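Local coordinates for protein flap endonuclease 1 (Desulfurococcus amylolyticus, PDB 3ORY) that probably cuts single-stranded 5' flaps from branched DNA, as a structure-specific nuclease of the FEN1/XPG family, at residues A171-I174 and V175-G178; K319-L322 and V323-D327; P261-A264 and L265-V268. One frame throughout, in Å; residues are numbered along the deposited sequence.

Contact 1: A171-I174 and V175-G178; sequences AAYI and VKKG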
loop_
_atom_site.group_PDB
_atom_site.type_symbol
_atom_site.label_atom_id
_atom_site.label_comp_id
_atom_site.label_asym_id
_atom_site.label_seq_id
_atom_site.Cartn_x
_atom_site.Cartn_y
_atom_site.Cartn_z
ATOM N N ALA A 171 -7.785 -2.506 8.692
ATOM C CA ALA A 171 -8.462 -1.870 7.549
ATOM C C ALA A 171 -9.664 -2.711 7.105
ATOM O O ALA A 171 -10.778 -2.190 6.992
ATOM C CB ALA A 171 -7.485 -1.655 6.372
ATOM N N ALA A 172 -9.435 -4.009 6.878
ATOM C CA ALA A 172 -10.511 -4.943 6.510
ATOM C C ALA A 172 -11.651 -4.933 7.522
ATOM O O ALA A 172 -12.827 -4.936 7.144
ATOM C CB ALA A 172 -9.962 -6.369 6.349
ATOM N N TYR A 173 -11.298 -4.934 8.811
ATOM C CA TYR A 173 -12.298 -4.954 9.882
ATOM C C TYR A 173 -13.156 -3.684 9.927
ATOM O O TYR A 173 -14.367 -3.753 10.150
ATOM C CB TYR A 173 -11.639 -5.195 11.243
ATOM C CG TYR A 173 -12.631 -5.359 12.382
ATOM C CD1 TYR A 173 -13.420 -6.517 12.497
ATOM C CD2 TYR A 173 -12.778 -4.363 13.349
ATOM C CE1 TYR A 173 -14.336 -6.671 13.555
ATOM C CE2 TYR A 173 -13.692 -4.507 14.409
ATOM C CZ TYR A 173 -14.465 -5.651 14.498
ATOM O OH TYR A 173 -15.351 -5.773 15.542
ATOM N N ILE A 174 -12.527 -2.527 9.733
ATOM C CA ILE A 174 -13.262 -1.263 9.639
ATOM C C ILE A 174 -14.311 -1.297 8.504
ATOM O O ILE A 174 -15.459 -0.837 8.675
ATOM C CB ILE A 174 -12.282 -0.059 9.507
ATOM C CG1 ILE A 174 -11.483 0.100 10.813
ATOM C CG2 ILE A 174 -13.025 1.242 9.173
ATOM C CD1 ILE A 174 -10.226 1.012 10.691
ATOM N N VAL A 175 -13.934 -1.855 7.360
ATOM C CA VAL A 175 -14.889 -2.010 6.259
ATOM C C VAL A 175 -15.997 -3.016 6.620
ATOM O O VAL A 175 -17.169 -2.755 6.347
ATOM C CB VAL A 175 -14.205 -2.404 4.929
ATOM C CG1 VAL A 175 -15.231 -2.427 3.789
ATOM C CG2 VAL A 175 -13.088 -1.415 4.583
ATOM N N LYS A 176 -15.620 -4.142 7.241
ATOM C CA LYS A 176 -16.589 -5.143 7.731
ATOM C C LYS A 176 -17.651 -4.530 8.636
ATOM O O LYS A 176 -18.835 -4.888 8.551
ATOM C CB LYS A 176 -15.891 -6.242 8.522
ATOM C CG LYS A 176 -15.175 -7.297 7.706
ATOM C CD LYS A 176 -14.635 -8.358 8.665
ATOM C CE LYS A 176 -13.676 -9.309 8.001
ATOM N NZ LYS A 176 -13.367 -10.452 8.909
ATOM N N LYS A 177 -17.216 -3.622 9.511
ATOM C CA LYS A 177 -18.100 -2.965 10.476
ATOM C C LYS A 177 -19.006 -1.896 9.853
ATOM O O LYS A 177 -19.854 -1.335 10.535
ATOM C CB LYS A 177 -17.278 -2.338 11.619
ATOM C CG LYS A 177 -16.536 -3.337 12.512
ATOM C CD LYS A 177 -17.452 -4.412 13.093
ATOM C CE LYS A 177 -18.160 -3.927 14.348
ATOM N NZ LYS A 177 -19.238 -4.888 14.740
ATOM N N GLY A 178 -18.815 -1.611 8.567
ATOM C CA GLY A 178 -19.566 -0.542 7.891
ATOM C C GLY A 178 -19.062 0.848 8.242
ATOM O O GLY A 178 -19.796 1.828 8.120
#
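Tyr173 and Lys177 meet one turn apart where helix 167-176 runs out in a Schellman motif, a worked example of an aromatic ring and a lysine chain packed together over a helix C-terminus. The backbone bonds come first. Val175 N donates to Ala171 O at 3.2 Å and Lys176 N to Ala172 O at 2.9 Å, both in regular helical fashion. Lys177 N reaches Tyr173 O at 2.9 Å with an N-H...O angle of 149°, less straight than the two before it. Gly178 then takes a positive phi, which favours glycine, and its N turns back to Val175 O at 3.0 Å.

The main side-chain interaction is a CH-pi contact. Lys177 CG lies over one face of the Tyr173 ring, 3.8 Å from the centroid and displaced toward the rim. The two side chains run side by side in the same direction: the tyrosine leaves with CG opposite the backbone N (chi1 -174°), while the lysine chain, bent at chi2 and chi3, stays alongside the ring as far as its hydroxyl. An alanine in place of Tyr173 would probably strip the bent lysine chain of the ring face it lies on and leave it freer to turn, with Tyr306 as a remaining neighbour, and would cost Asp304 the hydroxyl that hydrogen-bonds to its OD1.

Apolar packing binds the inner side of the helix to the sheet of the nuclease core, where Ala171, Ile174 and Val175 touch Val39 of strand 37-41. Val302 adds a contact to Tyr173, so the ring also ties this helix end to the loop that carries Asp304. At the far end of the ring, Lys177 CD approaches CZ of Tyr173 to 3.5 Å and is equally close to its OH.

Contact 2: K319-L322 and V323-D327; sequences KRIL and VDEHD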
loop_
_atom_site.group_PDB
_atom_site.type_symbol
_atom_site.label_atom_id
_atom_site.label_comp_id
_atom_site.label_asym_id
_atom_site.label_seq_id
_atom_site.Cartn_x
_atom_site.Cartn_y
_atom_site.Cartn_z
ATOM N N LYS A 319 2.950 23.727 8.247
ATOM C CA LYS A 319 4.126 24.498 7.833
ATOM C C LYS A 319 5.357 24.167 8.679
ATOM O O LYS A 319 6.445 23.963 8.138
ATOM C CB LYS A 319 3.876 26.004 7.885
ATOM C CG LYS A 319 5.117 26.793 7.456
ATOM C CD LYS A 319 5.458 27.961 8.375
ATOM C CE LYS A 319 5.513 27.588 9.827
ATOM N NZ LYS A 319 6.432 28.499 10.556
ATOM N N ARG A 320 5.180 24.120 10.001
ATOM C CA ARG A 320 6.289 23.793 10.906
ATOM C C ARG A 320 6.927 22.445 10.546
ATOM O O ARG A 320 8.147 22.353 10.380
ATOM C CB ARG A 320 5.849 23.846 12.377
ATOM C CG ARG A 320 5.567 25.287 12.892
ATOM C CD ARG A 320 5.518 25.387 14.435
ATOM N NE ARG A 320 4.787 24.269 15.044
ATOM C CZ ARG A 320 3.483 24.270 15.328
ATOM N NH1 ARG A 320 2.731 25.341 15.070
ATOM N NH2 ARG A 320 2.925 23.190 15.875
ATOM N N ILE A 321 6.104 21.414 10.390
ATOM C CA ILE A 321 6.598 20.089 9.999
ATOM C C ILE A 321 7.303 20.101 8.627
ATOM O O ILE A 321 8.482 19.734 8.522
ATOM C CB ILE A 321 5.469 19.029 10.031
ATOM C CG1 ILE A 321 4.971 18.838 11.471
ATOM C CG2 ILE A 321 5.972 17.695 9.483
ATOM C CD1 ILE A 321 3.615 18.183 11.591
ATOM N N LEU A 322 6.597 20.535 7.584
ATOM C CA LEU A 322 7.125 20.445 6.221
ATOM C C LEU A 322 8.197 21.483 5.898
ATOM O O LEU A 322 9.297 21.132 5.464
ATOM C CB LEU A 322 5.992 20.522 5.185
ATOM C CG LEU A 322 4.915 19.436 5.281
ATOM C CD1 LEU A 322 3.929 19.614 4.144
ATOM C CD2 LEU A 322 5.525 18.035 5.250
ATOM N N VAL A 323 7.876 22.756 6.104
ATOM C CA VAL A 323 8.803 23.827 5.749
ATOM C C VAL A 323 9.961 23.935 6.746
ATOM O O VAL A 323 11.115 23.804 6.354
ATOM C CB VAL A 323 8.083 25.194 5.564
ATOM C CG1 VAL A 323 9.075 26.301 5.145
ATOM C CG2 VAL A 323 6.954 25.067 4.542
ATOM N N ASP A 324 9.661 24.159 8.022
ATOM C CA ASP A 324 10.716 24.445 9.006
ATOM C C ASP A 324 11.590 23.231 9.315
ATOM O O ASP A 324 12.814 23.324 9.295
ATOM C CB ASP A 324 10.124 25.020 10.296
ATOM C CG ASP A 324 9.299 26.271 10.049
ATOM O OD1 ASP A 324 9.515 26.944 9.018
ATOM O OD2 ASP A 324 8.431 26.582 10.877
ATOM N N GLU A 325 10.959 22.097 9.574
ATOM C CA GLU A 325 11.686 20.893 9.966
ATOM C C GLU A 325 12.230 20.093 8.782
ATOM O O GLU A 325 13.224 19.371 8.934
ATOM C CB GLU A 325 10.797 20.004 10.830
ATOM C CG GLU A 325 10.570 20.553 12.241
ATOM C CD GLU A 325 9.481 19.811 13.021
ATOM O OE1 GLU A 325 9.247 18.605 12.773
ATOM O OE2 GLU A 325 8.852 20.453 13.889
ATOM N N HIS A 326 11.587 20.206 7.618
ATOM C CA HIS A 326 11.951 19.358 6.479
ATOM C C HIS A 326 12.223 20.092 5.160
ATOM O O HIS A 326 12.348 19.471 4.092
ATOM C CB HIS A 326 10.933 18.220 6.309
ATOM C CG HIS A 326 10.928 17.255 7.457
ATOM N ND1 HIS A 326 11.959 16.371 7.686
ATOM C CD2 HIS A 326 10.028 17.050 8.449
ATOM C CE1 HIS A 326 11.692 15.655 8.765
ATOM N NE2 HIS A 326 10.528 16.048 9.248
ATOM N N ASP A 327 12.308 21.418 5.248
ATOM C CA ASP A 327 12.806 22.270 4.159
ATOM C C ASP A 327 11.995 22.226 2.862
ATOM O O ASP A 327 12.538 22.483 1.785
ATOM C CB ASP A 327 14.294 21.983 3.898
ATOM C CG ASP A 327 15.130 22.130 5.149
ATOM O OD1 ASP A 327 15.251 23.271 5.637
ATOM O OD2 ASP A 327 15.651 21.109 5.662
#
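The C-terminal end of helix 315-325 widens into a pi-type turn, and the contact shows how one carbonyl can serve two successive amides as a helix changes its winding. Lys319 O accepts from Val323 N at 2.8 Å, the ordinary helical partner, and also from Asp324 N at 3.2 Å, one residue further on. Glu325 N carries the wider winding forward by donating to Arg320 O at 2.9 Å. Next comes a weak bond, from His326 N to Leu322 O.

The same five-residue spacing brings two charges together. Lys319 NZ forms a salt bridge with Asp324 OD2 at 2.8 Å, the carboxylate oxygen accepting with its syn lone pair, on the side of OD1. The lysine starts with CG anti to its backbone N (chi1 180°) and then bends at chi2 and chi3, which swings its ammonium group back over the helix to the aspartate. On the way, its CG packs against Val323 CG2 at 3.9 Å. Both charged residues also touch a crystal neighbour, which may influence this conformation. Arg320 has its salt-bridge partner in Asp316.

On its buried side the turn packs against three other helices: Leu322 touches Phe76 of 70-84, Leu152 of 143-156 and Val333 of 330-347. The His326 ring is held from outside by a hydrogen bond between ND1 and Asp63 OD2, and from within the turn Ile321 O meets the ring edge near its plane, 3.1 Å from CD2 of His326.

Contact 3: P261-A264 and L265-V268; sequences PKKA and LQLV. With PO4 (phosphate ion), chain C.
Pro261 opens helix 261-271, and its O accepts from Leu265 N at 3.1 Å to set the first full turn. The helix follows a glycine-rich turn and packs on helix 237-247, an arrangement consistent with the helix-two-turn-helix element of FEN1 nucleases. The proline ring also borders a bound phosphate, with CD 3.1 Å from O3 of the ion; having no N-H, the residue offers it carbon where the next two offer amides.

Lys262 provides the shorter of those two bonds: its N donates to phosphate O3 at 2.8 Å, almost straight at 172°. Its side chain, extended beyond CG, lays CB and CG alongside the same oxygen, while its O receives Gln266 N one turn later. Lys263 adds the second amide, a longer bond from its N to phosphate O2 of 3.3 Å. With CG opposite its own N (chi1 -179°), this lysine leads away from the ion and outward from the helix, its CG coming within 4.1 Å of Leu267 CD1 and its CD running past OE1 of Gln266. The backbone bond from Leu267 N to Lys263 O, at 2.8 Å, joins the same two residues. Ala264 turns inward instead, its small side chain touching Ile243 of helix 237-247, and its O accepts from Val268 N.

Two consecutive backbone amides at a helix N-terminus thus grip an anion, and the positive end of the helix dipole would probably strengthen their hold. The phosphate itself probably came from the crystallisation liquor, but its place is consistent with that of a DNA backbone phosphate, which this element binds in relatives; main-chain recognition of this kind would suit a nuclease that reads DNA shape rather than sequence.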
loop_
_atom_site.group_PDB
_atom_site.type_symbol
_atom_site.label_atom_id
_atom_site.label_comp_id
_atom_site.label_asym_id
_atom_site.label_seq_id
_atom_site.Cartn_x
_atom_site.Cartn_y
_atom_site.Cartn_z
ATOM N N PRO A 261 1.843 -16.497 -8.145
ATOM C CA PRO A 261 0.393 -16.386 -7.964
ATOM C C PRO A 261 -0.474 -17.336 -8.819
ATOM O O PRO A 261 -1.409 -17.936 -8.288
ATOM C CB PRO A 261 0.109 -14.911 -8.283
ATOM C CG PRO A 261 1.418 -14.215 -7.995
ATOM C CD PRO A 261 2.454 -15.190 -8.470
ATOM N N LYS A 262 -0.166 -17.484 -10.110
ATOM C CA LYS A 262 -0.939 -18.389 -10.973
ATOM C C LYS A 262 -0.801 -19.834 -10.530
ATOM O O LYS A 262 -1.781 -20.577 -10.509
ATOM C CB LYS A 262 -0.537 -18.252 -12.450
ATOM C CG LYS A 262 -0.940 -16.935 -13.080
ATOM C CD LYS A 262 -0.377 -16.806 -14.495
ATOM C CE LYS A 262 -0.700 -15.450 -15.084
ATOM N NZ LYS A 262 -0.187 -15.322 -16.478
ATOM N N LYS A 263 0.417 -20.224 -10.171
ATOM C CA LYS A 263 0.692 -21.590 -9.737
ATOM C C LYS A 263 0.035 -21.888 -8.395
ATOM O O LYS A 263 -0.573 -22.947 -8.227
ATOM C CB LYS A 263 2.198 -21.850 -9.664
ATOM C CG LYS A 263 2.593 -23.284 -9.247
ATOM C CD LYS A 263 2.156 -24.365 -10.252
ATOM C CE LYS A 263 3.144 -25.538 -10.239
ATOM N NZ LYS A 263 2.700 -26.711 -11.063
ATOM N N ALA A 264 0.157 -20.948 -7.455
ATOM C CA ALA A 264 -0.487 -21.075 -6.148
ATOM C C ALA A 264 -1.993 -21.285 -6.317
ATOM O O ALA A 264 -2.568 -22.138 -5.663
ATOM C CB ALA A 264 -0.196 -19.845 -5.266
ATOM N N LEU A 265 -2.621 -20.521 -7.211
ATOM C CA LEU A 265 -4.067 -20.630 -7.445
ATOM C C LEU A 265 -4.427 -22.001 -8.014
ATOM O O LEU A 265 -5.413 -22.628 -7.608
ATOM C CB LEU A 265 -4.547 -19.528 -8.396
ATOM C CG LEU A 265 -5.966 -19.688 -8.966
ATOM C CD1 LEU A 265 -7.043 -19.515 -7.879
ATOM C CD2 LEU A 265 -6.201 -18.728 -10.131
ATOM N N GLN A 266 -3.607 -22.454 -8.959
ATOM C CA GLN A 266 -3.786 -23.753 -9.591
ATOM C C GLN A 266 -3.683 -24.864 -8.543
ATOM O O GLN A 266 -4.531 -25.753 -8.495
ATOM C CB GLN A 266 -2.734 -23.932 -10.694
ATOM C CG GLN A 266 -3.230 -24.608 -11.950
ATOM C CD GLN A 266 -2.177 -24.601 -13.049
ATOM O OE1 GLN A 266 -0.979 -24.570 -12.773
ATOM N NE2 GLN A 266 -2.622 -24.632 -14.301
ATOM N N LEU A 267 -2.666 -24.785 -7.680
ATOM C CA LEU A 267 -2.421 -25.819 -6.669
ATOM C C LEU A 267 -3.512 -25.950 -5.607
ATOM O O LEU A 267 -3.934 -27.063 -5.255
ATOM C CB LEU A 267 -1.069 -25.608 -5.982
ATOM C CG LEU A 267 0.195 -25.816 -6.822
ATOM C CD1 LEU A 267 1.450 -25.499 -5.999
ATOM C CD2 LEU A 267 0.263 -27.235 -7.408
ATOM N N VAL A 268 -3.942 -24.812 -5.076
ATOM C CA VAL A 268 -4.972 -24.798 -4.045
ATOM C C VAL A 268 -6.281 -25.365 -4.603
ATOM O O VAL A 268 -6.969 -26.123 -3.923
ATOM C CB VAL A 268 -5.157 -23.382 -3.458
ATOM C CG1 VAL A 268 -6.421 -23.306 -2.632
ATOM C CG2 VAL A 268 -3.934 -23.011 -2.593
HETATM P P PO4 C . 3.052 -16.903 -11.767
HETATM O O1 PO4 C . 4.317 -16.320 -11.175
HETATM O O2 PO4 C . 2.862 -18.317 -11.246
HETATM O O3 PO4 C . 1.872 -16.030 -11.414
HETATM O O4 PO4 C . 3.172 -16.942 -13.274
#

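Overall arrangement
Each contact is local to one helix or to the turn that ends it, yet they mark separate parts of the enzyme. Contact 1 sits against the central sheet, its centre about 27 Å from that of contact 3 and about 34 Å from that of contact 2. Contacts 2 and 3 lie on opposite sides of the chain's centre, with centres about 48 Å apart and nearest atoms about 35 Å apart. No two touch. The principle they share is that helix ends differ chemically: 261-268 presents amides at an N-terminus and binds the phosphate, whereas 171-178 and 319-327 finish their helices, one by a Schellman motif, the other through a wider turn.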